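Local coordinates for deoxycytidylate deaminase (Cyanophage S-TIM5, PDB 4P9E), which catalyses the zinc-dependent hydrolytic deamination of dCMP to dUMP, an activity of the cytidine and deoxycytidylate deaminase family that is subject to allosteric inhibition by dTTP, at the interface of chains A and B. Coordinates in Å, arbitrary orientation; residue numbers count along the deposited sequence, not the author numbering. Chains: chain A/B, Deoxycytidylate deaminase.

The interface of chains A and B. Residues chain A 76, 86, 104, 107-108; chain B 74, 77, 81.
B:Val77 meets A:Gln107 and A:Ala108 where two chains of this cytidine and deoxycytidylate deaminase pack helix against helix, across a two-fold symmetric and probably biological interface of the six-chain assembly that repeats each contact with the chains exchanged. B:Val77 lies on helix 71-80, which begins just after the zinc ligand B:His70 of the family's HAE motif; A:Gln107 closes helix 99-107, which starts within the PCxxC zinc-binding segment. The branched valine turns its two methyls to different places. CG1, anti to the backbone N, meets the helix end and the first residue beyond it, 3.4 Å from A:Gln107 O and 3.6 Å from A:Ala108 CA. CG2 points back toward the preceding turn, 3.8 Å from A:Met104 O. Alanine suits its place because its short side chain lets the valine approach the backbone.

B:Lys81, just beyond the end of its own helix, reaches the C-terminus of helix 99-107. Its ammonium NZ donates a 3.2 Å hydrogen bond to the carbonyl A:Gln107 O, almost in line with the C=O (170°). A positive group fits a helix C-terminus, where the helix dipole would favour it. The aliphatic part of the lysine is used as well: CG rests on A:Ile86 CG2 at 3.7 Å, and a bend at chi3 (-65°) redirects the chain past A:Ala108 O toward its acceptor.

Glutamine serves apolar and polar partners at once: the A:Gln107 CB and CG methylenes pack on B:Val77 CG1, the side chains crossing at about a right angle, and a bend at chi2 carries the amide toward B:Asn74. There NE2 and B:Asn74 OD1 form a weak hydrogen bond of 3.5 Å, the amide planes turned 40° apart. Both residues bind dCMP and dTTP in other structures of this enzyme.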
ATOM      1  N   LEU A  76      -2.221   0.470 -17.316  1.00 33.64           N
ATOM      2  CA  LEU A  76      -2.784   1.504 -16.465  1.00 30.87           C
ATOM      3  C   LEU A  76      -3.896   1.012 -15.537  1.00 37.29           C
ATOM      4  O   LEU A  76      -3.909   1.320 -14.349  1.00 36.68           O
ATOM      5  CB  LEU A  76      -3.333   2.622 -17.340  1.00 34.65           C
ATOM      6  CG  LEU A  76      -3.903   3.822 -16.578  1.00 47.62           C
ATOM      7  CD1 LEU A  76      -2.834   4.478 -15.732  1.00 42.72           C
ATOM      8  CD2 LEU A  76      -4.480   4.807 -17.553  1.00 51.02           C
ATOM      9  N   ILE A  86       1.857   4.500  -9.995  1.00 33.16           N
ATOM     10  CA  ILE A  86       2.375   4.524 -11.353  1.00 31.92           C
ATOM     11  C   ILE A  86       3.301   5.737 -11.553  1.00 32.87           C
ATOM     12  O   ILE A  86       4.101   5.783 -12.490  1.00 30.56           O
ATOM     13  CB  ILE A  86       1.232   4.505 -12.396  1.00 28.79           C
ATOM     14  CG1 ILE A  86       1.774   4.123 -13.776  1.00 27.21           C
ATOM     15  CG2 ILE A  86       0.496   5.826 -12.437  1.00 26.03           C
ATOM     16  CD1 ILE A  86       0.740   4.098 -14.853  1.00 25.00           C
ATOM     17  N   MET A 104      -3.193  10.073 -20.752  1.00 41.23           N
ATOM     18  CA  MET A 104      -3.341   9.368 -19.491  1.00 40.62           C
ATOM     19  C   MET A 104      -1.989   9.052 -18.893  1.00 36.30           C
ATOM     20  O   MET A 104      -1.772   9.201 -17.683  1.00 31.72           O
ATOM     21  CB  MET A 104      -4.158   8.100 -19.689  1.00 40.05           C
ATOM     22  CG  MET A 104      -5.597   8.379 -20.094  1.00 42.66           C
ATOM     23  SD  MET A 104      -6.694   6.989 -19.756  1.00 47.35           S
ATOM     24  CE  MET A 104      -6.462   6.010 -21.228  1.00 50.68           C
ATOM     25  N   GLN A 107      -0.693  12.344 -17.428  1.00 40.98           N
ATOM     26  CA  GLN A 107      -1.399  12.651 -16.206  1.00 39.02           C
ATOM     27  C   GLN A 107      -1.054  11.652 -15.089  1.00 41.81           C
ATOM     28  O   GLN A 107      -1.175  11.962 -13.902  1.00 42.67           O
ATOM     29  CB  GLN A 107      -2.899  12.673 -16.479  1.00 43.04           C
ATOM     30  CG  GLN A 107      -3.708  13.406 -15.434  1.00 50.16           C
ATOM     31  CD  GLN A 107      -3.546  14.914 -15.497  1.00 59.63           C
ATOM     32  OE1 GLN A 107      -2.483  15.450 -15.193  1.00 67.02           O
ATOM     33  NE2 GLN A 107      -4.611  15.609 -15.877  1.00 68.29           N
ATOM     34  N   ALA A 108      -0.597  10.461 -15.473  1.00 38.56           N
ATOM     35  CA  ALA A 108      -0.263   9.414 -14.511  1.00 34.75           C
ATOM     36  C   ALA A 108       1.104   9.610 -13.864  1.00 33.71           C
ATOM     37  O   ALA A 108       1.463   8.909 -12.925  1.00 35.22           O
ATOM     38  CB  ALA A 108      -0.340   8.051 -15.177  1.00 33.23           C
TER
ATOM     39  N   ASN B  74      -9.679  10.885 -15.286  1.00 34.99           N
ATOM     40  CA  ASN B  74      -8.962  11.527 -14.187  1.00 36.31           C
ATOM     41  C   ASN B  74      -9.007  10.762 -12.858  1.00 36.86           C
ATOM     42  O   ASN B  74      -7.973  10.556 -12.207  1.00 39.87           O
ATOM     43  CB  ASN B  74      -9.440  12.958 -13.996  1.00 36.33           C
ATOM     44  CG  ASN B  74      -8.637  13.937 -14.807  1.00 43.54           C
ATOM     45  OD1 ASN B  74      -7.423  13.784 -14.950  1.00 38.34           O
ATOM     46  ND2 ASN B  74      -9.302  14.949 -15.347  1.00 52.15           N
ATOM     47  N   VAL B  77      -6.874   7.628 -13.290  1.00 34.41           N
ATOM     48  CA  VAL B  77      -5.449   7.929 -13.213  1.00 38.66           C
ATOM     49  C   VAL B  77      -5.010   8.227 -11.770  1.00 34.64           C
ATOM     50  O   VAL B  77      -3.940   7.805 -11.344  1.00 35.24           O
ATOM     51  CB  VAL B  77      -5.038   9.051 -14.214  1.00 41.33           C
ATOM     52  CG1 VAL B  77      -3.780   9.775 -13.760  1.00 40.22           C
ATOM     53  CG2 VAL B  77      -4.858   8.467 -15.614  1.00 35.22           C
ATOM     54  N   LYS B  81      -2.173   6.198  -9.219  1.00 37.74           N
ATOM     55  CA  LYS B  81      -1.112   6.791  -8.392  1.00 37.78           C
ATOM     56  C   LYS B  81      -1.384   6.648  -6.899  1.00 39.69           C
ATOM     57  O   LYS B  81      -0.583   7.080  -6.073  1.00 45.68           O
ATOM     58  CB  LYS B  81      -0.908   8.270  -8.715  1.00 33.15           C
ATOM     59  CG  LYS B  81      -0.651   8.545 -10.166  1.00 36.22           C
ATOM     60  CD  LYS B  81      -0.403  10.020 -10.413  1.00 39.94           C
ATOM     61  CE  LYS B  81      -1.632  10.839 -10.121  1.00 40.66           C
ATOM     62  NZ  LYS B  81      -1.568  12.217 -10.736  1.00 53.27           N
TER